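Local structure of alpha-galactosidase 1 (Saccharomyces cerevisiae, 3LRK) at residues V44-L49 and G97-H102; V143-Y148 and P180-L185; T215-R220 and Y338-I343; D262-G267 and K277-M282; T388-I393 and I444-P449. The protein hydrolyses terminal, non-reducing alpha-D-galactose residues from alpha-galactosides such as galactose oligosaccharides, galactomannans and galactolipids, working as a secreted homotetrameric glycoprotein. The protein carries 1 engineered substitution. All coordinates share one frame; numbering follows the deposited sequence.

Contact 1 of 5, residues V44-L49 and G97-H102. With NA (sodium ion), chain K; NAG (2-acetamido-2-deoxy-beta-D-glucopyranose), chain D.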
# COMPACT_ATOMS: atom_id res chain seq x y z
N VAL A 44 -3.80 28.39 28.50
CA VAL A 44 -3.13 29.51 27.86
C VAL A 44 -3.80 30.82 28.27
O VAL A 44 -4.96 30.83 28.68
CB VAL A 44 -3.15 29.40 26.30
CG1 VAL A 44 -2.41 28.16 25.84
CG2 VAL A 44 -4.57 29.40 25.74
N SER A 45 -3.07 31.93 28.15
CA SER A 45 -3.64 33.26 28.39
C SER A 45 -2.71 34.31 27.80
O SER A 45 -1.58 33.99 27.46
CB SER A 45 -3.84 33.52 29.88
OG SER A 45 -2.59 33.63 30.55
N GLU A 46 -3.19 35.55 27.67
CA GLU A 46 -2.31 36.65 27.27
C GLU A 46 -1.09 36.70 28.18
O GLU A 46 0.05 36.77 27.69
CB GLU A 46 -3.04 38.00 27.30
CG GLU A 46 -2.14 39.16 26.88
CD GLU A 46 -2.77 40.54 27.03
OE1 GLU A 46 -3.91 40.76 26.59
OE2 GLU A 46 -2.09 41.43 27.58
N GLN A 47 -1.34 36.63 29.49
CA GLN A 47 -0.28 36.71 30.50
C GLN A 47 0.81 35.66 30.32
O GLN A 47 2.00 36.00 30.37
CB GLN A 47 -0.86 36.63 31.91
CG GLN A 47 0.04 37.26 32.97
CD GLN A 47 0.23 38.75 32.74
OE1 GLN A 47 -0.74 39.48 32.53
NE2 GLN A 47 1.48 39.20 32.78
N LEU A 48 0.41 34.40 30.11
CA LEU A 48 1.36 33.32 29.81
C LEU A 48 2.24 33.68 28.63
O LEU A 48 3.46 33.54 28.68
CB LEU A 48 0.62 31.99 29.47
CG LEU A 48 1.43 31.00 28.59
CD1 LEU A 48 2.51 30.25 29.39
CD2 LEU A 48 0.55 30.00 27.82
N LEU A 49 1.60 34.14 27.57
CA LEU A 49 2.27 34.40 26.31
C LEU A 49 3.30 35.51 26.47
O LEU A 49 4.43 35.39 26.00
CB LEU A 49 1.24 34.77 25.26
CG LEU A 49 1.11 33.91 23.99
CD1 LEU A 49 1.32 32.42 24.25
CD2 LEU A 49 -0.25 34.18 23.38
N GLY A 97 -5.27 40.75 18.72
CA GLY A 97 -4.48 41.81 18.08
C GLY A 97 -3.64 42.56 19.11
O GLY A 97 -2.52 42.95 18.84
N HIS A 98 -4.20 42.73 20.31
CA HIS A 98 -3.46 43.35 21.41
C HIS A 98 -2.24 42.53 21.89
O HIS A 98 -1.21 43.11 22.28
CB HIS A 98 -4.40 43.64 22.58
CG HIS A 98 -3.82 44.59 23.58
ND1 HIS A 98 -3.52 45.90 23.27
CD2 HIS A 98 -3.47 44.42 24.87
CE1 HIS A 98 -3.01 46.49 24.33
NE2 HIS A 98 -2.98 45.62 25.32
N VAL A 99 -2.36 41.21 21.86
CA VAL A 99 -1.22 40.31 22.14
C VAL A 99 -0.15 40.49 21.05
O VAL A 99 1.03 40.63 21.36
CB VAL A 99 -1.65 38.82 22.22
CG1 VAL A 99 -0.45 37.90 22.60
CG2 VAL A 99 -2.81 38.64 23.19
N ALA A 100 -0.58 40.50 19.79
CA ALA A 100 0.32 40.76 18.64
C ALA A 100 1.11 42.06 18.80
O ALA A 100 2.30 42.11 18.49
CB ALA A 100 -0.49 40.81 17.35
N ASP A 101 0.44 43.11 19.27
CA ASP A 101 1.04 44.46 19.41
C ASP A 101 2.15 44.47 20.44
O ASP A 101 3.23 45.03 20.20
CB ASP A 101 -0.04 45.48 19.78
CG ASP A 101 -1.06 45.69 18.68
OD1 ASP A 101 -0.79 45.36 17.51
OD2 ASP A 101 -2.16 46.18 18.99
N HIS A 102 1.88 43.86 21.60
CA HIS A 102 2.90 43.64 22.64
C HIS A 102 4.09 42.84 22.13
O HIS A 102 5.25 43.18 22.39
CB HIS A 102 2.29 42.91 23.83
CG HIS A 102 1.65 43.81 24.84
ND1 HIS A 102 2.35 44.82 25.46
CD2 HIS A 102 0.40 43.83 25.36
CE1 HIS A 102 1.55 45.44 26.31
NE2 HIS A 102 0.37 44.85 26.27
NA NA K . -1.63 45.53 27.17
C1 NAG D . 3.48 49.58 20.60
C2 NAG D . 2.37 50.07 21.53
C3 NAG D . 1.58 51.19 20.85
C4 NAG D . 2.51 52.30 20.33
C5 NAG D . 3.70 51.72 19.58
C6 NAG D . 4.77 52.78 19.33
C7 NAG D . 1.67 48.27 23.05
C8 NAG D . 0.58 47.31 23.41
N2 NAG D . 1.49 48.99 21.94
O3 NAG D . 0.64 51.73 21.74
O4 NAG D . 1.79 53.18 19.48
O5 NAG D . 4.33 50.67 20.31
O6 NAG D . 5.54 52.32 18.24
O7 NAG D . 2.68 48.36 23.75
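The first turn of helix 46-58 meets the middle of helix 96-105, the backbones coming nearest at E46 and V99, whose CA atoms lie 6.4 Å apart. No hydrogen bond crosses the contact. V99 is the apolar centre, its two methyls dividing the work. CG2, beside the backbone N, lies against the stem of E46, 3.8 Å from E46 CG, and CG1, anti to the backbone N (chi1 -176°), meets L49 CD2. E46 slides past V99 in the opposite direction: CG is anti to its own backbone N (chi1 -180°) and the extended chain carries the carboxylate to the two histidines. There OE1 comes to the edge of the H98 ring, near its plane and 4.1 Å from CD2, while OE2 approaches CD2 of H102 obliquely. Both helices belong to the outer helical layer of the TIM barrel of this GH27 enzyme, following strands 32-35 and 68-70. H98 and H102, one turn apart, put NE2 of both rings on a sodium ion at 2.3 Å each, with five further ligand atoms completing the site. E46 OE2 stays 4.1 Å from the ion; a negative charge so close would probably favour the cation. The hydrogen bond of OE1 is to N94 ND2. The acetamide methyl of the N-acetylglucosamine, C8, sits over the centre of one face of the H102 ring, 3.6 Å from CE1, and meets H98 obliquely. At the start of helix 46-58, S45 is the N-cap, its OG accepting from L48 N in a nearly straight bond (171°).

Contact 2 of 5, residues V143-Y148 and P180-L185. Engineered in segment 180-185: V181 (natural residue Ile).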
# COMPACT_ATOMS: atom_id res chain seq x y z
N VAL A 143 -1.60 38.70 13.07
CA VAL A 143 -0.89 37.43 13.18
C VAL A 143 0.14 37.30 12.04
O VAL A 143 -0.12 37.73 10.94
CB VAL A 143 -1.93 36.27 13.15
CG1 VAL A 143 -1.25 34.90 13.01
CG2 VAL A 143 -2.81 36.32 14.40
N ASP A 144 1.29 36.69 12.33
CA ASP A 144 2.40 36.56 11.36
C ASP A 144 2.69 35.15 10.90
O ASP A 144 3.54 34.94 10.03
CB ASP A 144 3.69 37.15 11.95
CG ASP A 144 3.49 38.53 12.52
OD1 ASP A 144 3.12 39.46 11.77
OD2 ASP A 144 3.68 38.67 13.75
N TYR A 145 2.00 34.17 11.50
CA TYR A 145 2.32 32.75 11.36
C TYR A 145 1.08 31.94 11.72
O TYR A 145 0.39 32.25 12.70
CB TYR A 145 3.47 32.43 12.32
CG TYR A 145 4.02 31.01 12.40
CD1 TYR A 145 3.29 29.97 13.00
CD2 TYR A 145 5.31 30.73 11.95
CE1 TYR A 145 3.85 28.68 13.12
CE2 TYR A 145 5.86 29.47 12.05
CZ TYR A 145 5.13 28.44 12.63
OH TYR A 145 5.69 27.18 12.73
N LEU A 146 0.79 30.91 10.93
CA LEU A 146 -0.34 30.01 11.24
C LEU A 146 0.12 28.57 11.24
O LEU A 146 0.63 28.08 10.22
CB LEU A 146 -1.50 30.20 10.25
CG LEU A 146 -2.76 29.32 10.47
CD1 LEU A 146 -3.45 29.63 11.79
CD2 LEU A 146 -3.73 29.48 9.29
N LYS A 147 -0.07 27.89 12.36
CA LYS A 147 0.10 26.43 12.41
C LYS A 147 -1.27 25.80 12.12
O LYS A 147 -2.27 26.13 12.77
CB LYS A 147 0.66 26.01 13.78
CG LYS A 147 0.59 24.51 14.04
CD LYS A 147 1.10 24.15 15.42
CE LYS A 147 0.81 22.68 15.69
NZ LYS A 147 1.48 22.19 16.92
N TYR A 148 -1.33 24.91 11.12
CA TYR A 148 -2.62 24.53 10.56
C TYR A 148 -2.79 23.01 10.56
O TYR A 148 -2.24 22.31 9.72
CB TYR A 148 -2.82 25.18 9.17
CG TYR A 148 -4.25 25.25 8.67
CD1 TYR A 148 -5.27 25.78 9.47
CD2 TYR A 148 -4.57 24.81 7.38
CE1 TYR A 148 -6.59 25.85 9.01
CE2 TYR A 148 -5.87 24.89 6.91
CZ TYR A 148 -6.88 25.39 7.72
OH TYR A 148 -8.17 25.45 7.25
N PRO A 180 1.33 39.27 5.03
CA PRO A 180 2.25 38.13 4.99
C PRO A 180 2.08 37.26 6.23
O PRO A 180 2.11 37.75 7.37
CB PRO A 180 3.64 38.78 4.97
CG PRO A 180 3.40 40.16 4.45
CD PRO A 180 2.07 40.55 5.02
N VAL A 181 1.85 35.98 5.98
CA VAL A 181 1.72 34.99 7.05
C VAL A 181 2.58 33.79 6.69
O VAL A 181 2.43 33.20 5.60
CB VAL A 181 0.22 34.60 7.30
CG1 VAL A 181 0.09 33.51 8.38
CG2 VAL A 181 -0.62 35.83 7.67
N PHE A 182 3.51 33.45 7.58
CA PHE A 182 4.27 32.22 7.48
C PHE A 182 3.30 31.05 7.68
O PHE A 182 2.66 30.95 8.73
CB PHE A 182 5.33 32.19 8.59
CG PHE A 182 6.38 31.10 8.42
CD1 PHE A 182 6.06 29.76 8.61
CD2 PHE A 182 7.69 31.44 8.09
CE1 PHE A 182 7.02 28.78 8.46
CE2 PHE A 182 8.66 30.47 7.95
CZ PHE A 182 8.32 29.13 8.12
N TYR A 183 3.17 30.19 6.67
CA TYR A 183 2.15 29.13 6.70
C TYR A 183 2.77 27.76 7.00
O TYR A 183 3.50 27.20 6.17
CB TYR A 183 1.35 29.16 5.39
CG TYR A 183 0.16 28.21 5.27
CD1 TYR A 183 -0.73 27.98 6.33
CD2 TYR A 183 -0.10 27.58 4.05
CE1 TYR A 183 -1.84 27.11 6.18
CE2 TYR A 183 -1.19 26.73 3.88
CZ TYR A 183 -2.05 26.50 4.93
OH TYR A 183 -3.10 25.63 4.70
N SER A 184 2.47 27.25 8.19
CA SER A 184 3.03 26.01 8.72
C SER A 184 1.97 24.91 8.68
O SER A 184 0.97 24.98 9.38
CB SER A 184 3.52 26.24 10.16
OG SER A 184 3.72 25.04 10.89
N LEU A 185 2.19 23.91 7.84
CA LEU A 185 1.28 22.77 7.73
C LEU A 185 1.47 21.78 8.87
O LEU A 185 2.59 21.51 9.29
CB LEU A 185 1.49 22.05 6.39
CG LEU A 185 0.65 22.42 5.16
CD1 LEU A 185 0.28 23.89 5.05
CD2 LEU A 185 1.25 21.89 3.86
O HOH W 1 3.23 39.48 8.95
O HOH W 2 4.28 25.21 13.66
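Strands 145-148 and 182-185 run parallel, 14° apart, and the two segments share four backbone hydrogen bonds, the first to D144 just ahead of the strand. F182 N gives to D144 O from above the carbonyl plane; L146 N to F182 O and S184 N to L146 O run nearly along the C=O axes. The last, Y148 N to S184 O, is bent to 137° at the hydrogen. The tight part lies on both faces of this pair. On one, the Y145 and F182 rings lie side by side, both with CG anti to the backbone N, planes 13° apart but slid so that they barely overlap; Y145 CE2 is 3.5 Å from F182 CD1. On the other, Y183 and Y148 cross obliquely, Y148 CD2 lying at the edge of the Y183 ring, 3.2 Å from its OH, which bonds to Y167 O. The engineered V181 sets CG1 against L146 N and CB. The looser end is at P180, which is exposed: there a water donates to both D144 OD1 and P180 O, and D144 OD2 is held by H104. A second water joins Y145 OH, itself bonded to Q31, to S184 OG. On the Y145 face K147, a substrate-binding residue, extends fully to a salt bridge with D72, which also binds substrate. With helix 160-177 between them, the strands form a beta-alpha-beta crossover of the TIM barrel.

Contact 3 of 5, residues T215-R220 and Y338-I343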
# COMPACT_ATOMS: atom_id res chain seq x y z
N THR A 215 14.13 6.56 21.46
CA THR A 215 13.98 5.38 20.59
C THR A 215 12.66 4.62 20.77
O THR A 215 12.30 3.81 19.92
CB THR A 215 15.10 4.33 20.83
OG1 THR A 215 14.84 3.63 22.05
CG2 THR A 215 16.50 4.94 20.87
N ARG A 216 11.96 4.86 21.88
CA ARG A 216 10.85 3.98 22.30
C ARG A 216 9.74 3.79 21.25
O ARG A 216 9.06 4.75 20.88
CB ARG A 216 10.25 4.50 23.62
CG ARG A 216 9.39 3.48 24.36
CD ARG A 216 8.57 4.13 25.48
NE ARG A 216 7.80 3.14 26.23
CZ ARG A 216 6.64 2.60 25.84
NH1 ARG A 216 6.09 2.96 24.68
NH2 ARG A 216 6.04 1.71 26.60
N PRO A 217 9.56 2.55 20.75
CA PRO A 217 8.37 2.29 19.94
C PRO A 217 7.11 2.47 20.79
O PRO A 217 7.11 2.17 21.99
CB PRO A 217 8.54 0.82 19.52
CG PRO A 217 10.02 0.56 19.68
CD PRO A 217 10.40 1.35 20.88
N ASP A 218 6.06 3.00 20.17
CA ASP A 218 4.81 3.28 20.86
C ASP A 218 3.65 2.81 19.99
O ASP A 218 3.62 3.06 18.79
CB ASP A 218 4.69 4.77 21.18
CG ASP A 218 3.62 5.07 22.23
OD1 ASP A 218 2.43 4.85 21.96
OD2 ASP A 218 3.96 5.57 23.33
N SER A 219 2.68 2.14 20.62
CA SER A 219 1.52 1.61 19.92
C SER A 219 0.66 2.73 19.30
O SER A 219 -0.08 2.50 18.36
CB SER A 219 0.67 0.76 20.87
OG SER A 219 0.25 1.57 21.96
N ARG A 220 0.79 3.94 19.84
CA ARG A 220 0.09 5.12 19.30
C ARG A 220 0.79 5.71 18.06
O ARG A 220 0.25 6.61 17.41
CB ARG A 220 -0.07 6.20 20.38
CG ARG A 220 -0.98 5.78 21.54
CD ARG A 220 -0.78 6.68 22.76
NE ARG A 220 0.54 6.51 23.36
CZ ARG A 220 0.94 7.12 24.48
NH1 ARG A 220 0.12 7.95 25.11
NH2 ARG A 220 2.16 6.92 24.96
N TYR A 338 14.33 -1.01 25.17
CA TYR A 338 13.25 -1.21 24.20
C TYR A 338 13.69 -2.00 22.97
O TYR A 338 12.96 -2.06 21.97
CB TYR A 338 12.65 0.14 23.78
CG TYR A 338 12.23 0.99 24.96
CD1 TYR A 338 12.89 2.18 25.25
CD2 TYR A 338 11.19 0.58 25.80
CE1 TYR A 338 12.51 2.96 26.34
CE2 TYR A 338 10.81 1.35 26.89
CZ TYR A 338 11.47 2.53 27.16
OH TYR A 338 11.08 3.29 28.23
N GLY A 339 14.88 -2.58 23.03
CA GLY A 339 15.42 -3.37 21.93
C GLY A 339 15.94 -2.56 20.76
O GLY A 339 16.21 -3.11 19.69
N GLN A 340 16.11 -1.26 20.96
CA GLN A 340 16.51 -0.36 19.88
C GLN A 340 18.01 -0.06 19.91
O GLN A 340 18.58 0.13 20.98
CB GLN A 340 15.72 0.95 19.95
CG GLN A 340 14.21 0.74 20.08
CD GLN A 340 13.62 0.02 18.88
OE1 GLN A 340 13.61 0.56 17.78
NE2 GLN A 340 13.12 -1.19 19.10
N GLY A 341 18.62 -0.02 18.74
CA GLY A 341 20.04 0.33 18.64
C GLY A 341 20.53 0.38 17.21
O GLY A 341 20.59 -0.64 16.52
N GLU A 342 20.88 1.58 16.77
CA GLU A 342 21.40 1.78 15.44
C GLU A 342 22.41 2.92 15.45
O GLU A 342 22.37 3.79 16.32
CB GLU A 342 20.27 2.05 14.42
CG GLU A 342 19.42 3.29 14.72
CD GLU A 342 18.22 3.42 13.79
OE1 GLU A 342 18.43 3.58 12.57
OE2 GLU A 342 17.07 3.37 14.26
N ILE A 343 23.30 2.91 14.47
CA ILE A 343 24.29 3.97 14.30
C ILE A 343 24.15 4.55 12.90
O ILE A 343 23.85 3.83 11.95
CB ILE A 343 25.73 3.47 14.57
CG1 ILE A 343 26.06 2.24 13.70
CG2 ILE A 343 25.91 3.16 16.06
CD1 ILE A 343 27.56 1.99 13.48
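R216 lays its aliphatic chain across the ring of Y338: CG stands over the ring centre, 3.5 Å from the centroid and 6° off the normal, a CH-pi contact. The chain is anti at CG (chi1 -163°) and extended to NE, so CD passes over CZ toward the phenol oxygen and NE lies 3.6 Å from Y338 CE2. The guanidinium is turned 65° from the ring plane and has Y338 OH at its edge, so the arginine meets the ring through its methylene and not as a flat cation stack. Beside it, P217 CD touches Y338 CB, and P217 CG meets the amide of Q340 tip to tip, 3.6 Å from NE2. T215 slides past Q340 in the opposite direction, its OG1 3.5 Å from Q340 CB and at the edge of the Y338 ring. Q340, bent at chi2, is held in turn by its own loop, NE2 giving a 3.0 Å bond to Y338 O. D336 accepts from the backbone N of Y338 and Q340. Farther out, D218 OD1 takes R220 N in an Asx turn and R220 NE on its syn side, while OD2 takes R220 NH2 and pairs at long range with R216 NH1. R216 NH2 bonds to V327 O, and R220 NH1 to D379, both of a second subunit. Between residues 215-220 and 338-343, where barrel meets C-terminal beta sandwich, the contact is carbon surface with no hydrogen bond; the polar tie runs through D336, which takes T215 OG1, and the charged ends serve the loop and the tetramer interface.

Contact 4 of 5, residues D262-G267 and K277-M282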
# COMPACT_ATOMS: atom_id res chain seq x y z
N ASP A 262 8.67 18.43 14.08
CA ASP A 262 7.90 18.76 15.30
C ASP A 262 8.75 19.53 16.31
O ASP A 262 9.96 19.62 16.15
CB ASP A 262 7.24 17.51 15.92
CG ASP A 262 6.04 17.83 16.79
OD1 ASP A 262 5.65 19.01 16.88
OD2 ASP A 262 5.48 16.90 17.39
N ASN A 263 8.11 20.12 17.32
CA ASN A 263 8.82 20.94 18.31
C ASN A 263 9.90 20.14 19.05
O ASN A 263 9.74 18.94 19.30
CB ASN A 263 7.85 21.54 19.32
CG ASN A 263 6.73 22.34 18.68
OD1 ASN A 263 6.66 22.52 17.45
ND2 ASN A 263 5.84 22.83 19.51
N LEU A 264 10.99 20.82 19.39
CA LEU A 264 12.09 20.25 20.15
C LEU A 264 11.67 19.86 21.56
O LEU A 264 10.95 20.60 22.23
CB LEU A 264 13.26 21.25 20.21
CG LEU A 264 13.93 21.51 18.86
CD1 LEU A 264 14.66 22.87 18.79
CD2 LEU A 264 14.86 20.34 18.48
N GLU A 265 12.13 18.69 22.00
CA GLU A 265 11.82 18.17 23.31
C GLU A 265 12.97 18.46 24.29
O GLU A 265 12.97 17.99 25.42
CB GLU A 265 11.54 16.67 23.24
CG GLU A 265 10.32 16.31 22.39
CD GLU A 265 9.00 16.41 23.14
OE1 GLU A 265 8.94 16.99 24.26
OE2 GLU A 265 7.99 15.92 22.61
N VAL A 266 13.95 19.24 23.82
CA VAL A 266 15.03 19.72 24.67
C VAL A 266 14.40 20.47 25.85
O VAL A 266 13.56 21.36 25.66
CB VAL A 266 16.02 20.63 23.89
CG1 VAL A 266 17.13 21.16 24.81
CG2 VAL A 266 16.63 19.87 22.71
N GLY A 267 14.77 20.08 27.06
CA GLY A 267 14.22 20.68 28.27
C GLY A 267 12.84 20.18 28.63
O GLY A 267 12.19 20.74 29.52
N LYS A 277 21.39 16.69 22.89
CA LYS A 277 22.38 17.19 21.91
C LYS A 277 22.18 16.56 20.54
O LYS A 277 22.24 17.24 19.51
CB LYS A 277 23.82 16.93 22.37
CG LYS A 277 24.29 17.76 23.57
CD LYS A 277 25.81 17.91 23.59
CE LYS A 277 26.51 16.59 23.90
NZ LYS A 277 27.98 16.76 23.94
N ALA A 278 21.97 15.24 20.53
CA ALA A 278 21.68 14.48 19.31
C ALA A 278 20.42 15.00 18.63
O ALA A 278 20.41 15.25 17.43
CB ALA A 278 21.53 13.00 19.64
N HIS A 279 19.37 15.20 19.43
CA HIS A 279 18.06 15.67 18.97
C HIS A 279 18.14 17.09 18.37
O HIS A 279 17.69 17.31 17.24
CB HIS A 279 17.08 15.55 20.15
CG HIS A 279 15.73 16.16 19.92
ND1 HIS A 279 15.03 16.05 18.74
CD2 HIS A 279 14.92 16.83 20.77
CE1 HIS A 279 13.87 16.67 18.85
NE2 HIS A 279 13.77 17.15 20.08
N PHE A 280 18.74 18.02 19.11
CA PHE A 280 18.90 19.40 18.63
C PHE A 280 19.78 19.48 17.38
O PHE A 280 19.42 20.16 16.41
CB PHE A 280 19.43 20.30 19.76
CG PHE A 280 19.45 21.77 19.42
CD1 PHE A 280 18.27 22.52 19.39
CD2 PHE A 280 20.67 22.41 19.15
CE1 PHE A 280 18.29 23.89 19.10
CE2 PHE A 280 20.71 23.78 18.86
CZ PHE A 280 19.53 24.52 18.82
N SER A 281 20.90 18.76 17.39
CA SER A 281 21.85 18.74 16.27
C SER A 281 21.24 18.14 15.00
O SER A 281 21.48 18.66 13.91
CB SER A 281 23.11 17.95 16.63
OG SER A 281 23.78 18.52 17.75
N MET A 282 20.48 17.06 15.15
CA MET A 282 19.88 16.41 13.97
C MET A 282 18.73 17.23 13.35
O MET A 282 18.66 17.35 12.13
CB MET A 282 19.50 14.95 14.25
CG MET A 282 20.72 14.00 14.43
SD MET A 282 22.01 14.18 13.17
CE MET A 282 21.05 13.75 11.71
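H279 NE2 is gripped by one donor, the backbone N-H of E265, in a 3.0 Å bond that is almost straight (176°) and lies in the ring plane. Accepting from a backbone N-H is consistent with an unprotonated NE2, so a neutral ring would probably carry its proton on ND1. The bond ties the loop after strand 258-260 to helix 273-285, the next helix of the TIM barrel, and the contact is buried. H279 gets there with CG anti to the backbone N (chi1 172°), which carries the imidazole toward the loop. L264 covers one face of it: CD2 stands over the ring, 4.0 Å from the centroid and displaced toward the rim, in a CH-pi contact. The other branch of L264, CD1, comes to the edge of the F280 ring, so this leucine is shared between consecutive helix residues. V266 continues the apolar row with CG2 between H279 CD2 and F280 CB. On the pocket side of the loop, D262 OD1 receives N263 N at 2.7 Å from above the carboxylate plane, and D262 OD2 bonds to V210 N and to a glycerol. N263 itself lies about 5 Å from substrate-binding K147, side chain to side chain. On the far side of the helix, S281 OG and S281 N both donate to K277 O, the hydroxyl at 2.7 Å.

Contact 5 of 5, residues T388-I393 and I444-P449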
# COMPACT_ATOMS: atom_id res chain seq x y z
N THR A 388 40.85 14.89 -2.58
CA THR A 388 42.30 15.06 -2.70
C THR A 388 42.83 16.11 -1.71
O THR A 388 44.04 16.21 -1.50
CB THR A 388 42.65 15.42 -4.17
OG1 THR A 388 42.57 14.23 -4.96
CG2 THR A 388 44.04 16.01 -4.30
N SER A 389 41.92 16.87 -1.10
CA SER A 389 42.28 17.95 -0.18
C SER A 389 42.26 17.53 1.28
O SER A 389 41.67 16.50 1.63
CB SER A 389 41.34 19.15 -0.36
OG SER A 389 41.44 19.68 -1.66
N THR A 390 42.89 18.34 2.12
CA THR A 390 42.88 18.15 3.57
C THR A 390 41.84 19.08 4.19
O THR A 390 41.72 20.25 3.79
CB THR A 390 44.30 18.35 4.17
OG1 THR A 390 45.17 17.34 3.66
CG2 THR A 390 44.29 18.26 5.69
N TRP A 391 41.07 18.56 5.14
CA TRP A 391 39.98 19.31 5.76
C TRP A 391 40.19 19.44 7.26
O TRP A 391 40.49 18.46 7.93
CB TRP A 391 38.63 18.63 5.49
CG TRP A 391 38.25 18.65 4.04
CD1 TRP A 391 38.75 17.85 3.05
CD2 TRP A 391 37.30 19.52 3.41
NE1 TRP A 391 38.18 18.17 1.85
CE2 TRP A 391 37.29 19.19 2.04
CE3 TRP A 391 36.47 20.55 3.87
CZ2 TRP A 391 36.46 19.84 1.12
CZ3 TRP A 391 35.65 21.20 2.96
CH2 TRP A 391 35.66 20.85 1.59
N ASP A 392 40.03 20.66 7.76
CA ASP A 392 40.07 20.91 9.20
C ASP A 392 38.75 20.52 9.84
O ASP A 392 37.68 20.87 9.34
CB ASP A 392 40.37 22.39 9.48
CG ASP A 392 41.83 22.75 9.20
OD1 ASP A 392 42.67 21.84 9.13
OD2 ASP A 392 42.12 23.96 9.05
N ILE A 393 38.83 19.77 10.94
CA ILE A 393 37.66 19.32 11.67
C ILE A 393 37.37 20.31 12.80
O ILE A 393 38.25 20.61 13.60
CB ILE A 393 37.87 17.91 12.28
CG1 ILE A 393 38.32 16.92 11.20
CG2 ILE A 393 36.59 17.41 12.98
CD1 ILE A 393 38.85 15.61 11.74
N ILE A 444 39.79 20.80 16.08
CA ILE A 444 40.28 19.70 16.91
C ILE A 444 41.26 18.81 16.15
O ILE A 444 41.81 17.86 16.71
CB ILE A 444 39.12 18.83 17.47
CG1 ILE A 444 38.28 18.24 16.32
CG2 ILE A 444 38.27 19.63 18.46
CD1 ILE A 444 37.50 17.00 16.70
N GLY A 445 41.46 19.11 14.88
CA GLY A 445 42.32 18.30 14.03
C GLY A 445 42.04 18.51 12.56
O GLY A 445 41.45 19.52 12.15
N SER A 446 42.48 17.55 11.75
CA SER A 446 42.32 17.63 10.31
C SER A 446 42.20 16.24 9.73
O SER A 446 42.69 15.27 10.32
CB SER A 446 43.51 18.37 9.70
OG SER A 446 44.69 17.60 9.81
N LEU A 447 41.55 16.14 8.57
CA LEU A 447 41.36 14.87 7.88
C LEU A 447 41.99 14.95 6.50
O LEU A 447 41.59 15.77 5.67
CB LEU A 447 39.87 14.52 7.77
CG LEU A 447 39.40 13.07 7.94
CD1 LEU A 447 37.95 12.94 7.50
CD2 LEU A 447 40.27 12.05 7.22
N SER A 448 42.98 14.08 6.27
CA SER A 448 43.70 14.02 5.00
C SER A 448 43.16 12.87 4.15
O SER A 448 42.52 11.95 4.67
CB SER A 448 45.20 13.80 5.25
OG SER A 448 45.72 14.74 6.17
N PRO A 449 43.40 12.91 2.82
CA PRO A 449 43.07 11.74 2.01
C PRO A 449 43.69 10.47 2.58
O PRO A 449 44.77 10.51 3.18
CB PRO A 449 43.70 12.08 0.66
CG PRO A 449 43.71 13.55 0.61
CD PRO A 449 43.98 13.99 2.01
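Four backbone hydrogen bonds join strands 391-393 and 444-447, which run antiparallel at 152°. W391 and L447 are a hydrogen-bonded pair: W391 N gives to L447 O at 2.9 Å from above the carbonyl plane, and L447 N returns a 2.6 Å bond to W391 O in the carbonyl plane. Both oxygens also receive CA-H contacts, L447 O from T390 CA and W391 O from S446 CA, the latter 3.1 Å away. I393 N donates to G445 O from well above its plane, and I444 N reaches I393 O nearly along the C=O axis. At the non-hydrogen-bonded D392-S446 pair, D392 OD1 rests 3.6 Å from S446 CB and has a weak bond from S470 OG. S389 shows the contrast: OG donates to K385 O, yet its carbonyl oxygen is buried without a partner, with P449 CD packed 3.4 Å from it. P449 CG packs against T388 O. W391 NE1 is satisfied by K386 O. The apolar weight falls on I393, whose CG2 meets I444 CG1 at 3.8 Å and whose CD1 lies near L447 CB. I444 has its CG1 in the crowded position between N and carbonyl carbon (chi1 58°), which brings that branch to I393. In the C-terminal beta sandwich, strand 442-447 is the outermost of its sheet in this chain; strand 461-469 flanks 391-395 on the other side, and helix 373-376 covers W391, L447 and P449.

Contacts 1, 2 and 4 belong to the TIM barrel and are buried, contact 5 lies in the C-terminal sandwich and is partly buried, and contact 3 bridges the two at the surface. Contacts 2 and 5 are both strand pairs with four backbone bonds, parallel in the barrel but antiparallel in the sandwich, about 43 Å apart between centres. Contacts 3 and 5 reach the same antiparallel sheet by different strands. Contacts 2 and 4 come within about 5 Å at their nearest atoms, beside the substrate pocket. Neither contact 1 nor contact 3 has a crossing hydrogen bond: one ends in a metal site, the other at a subunit interface.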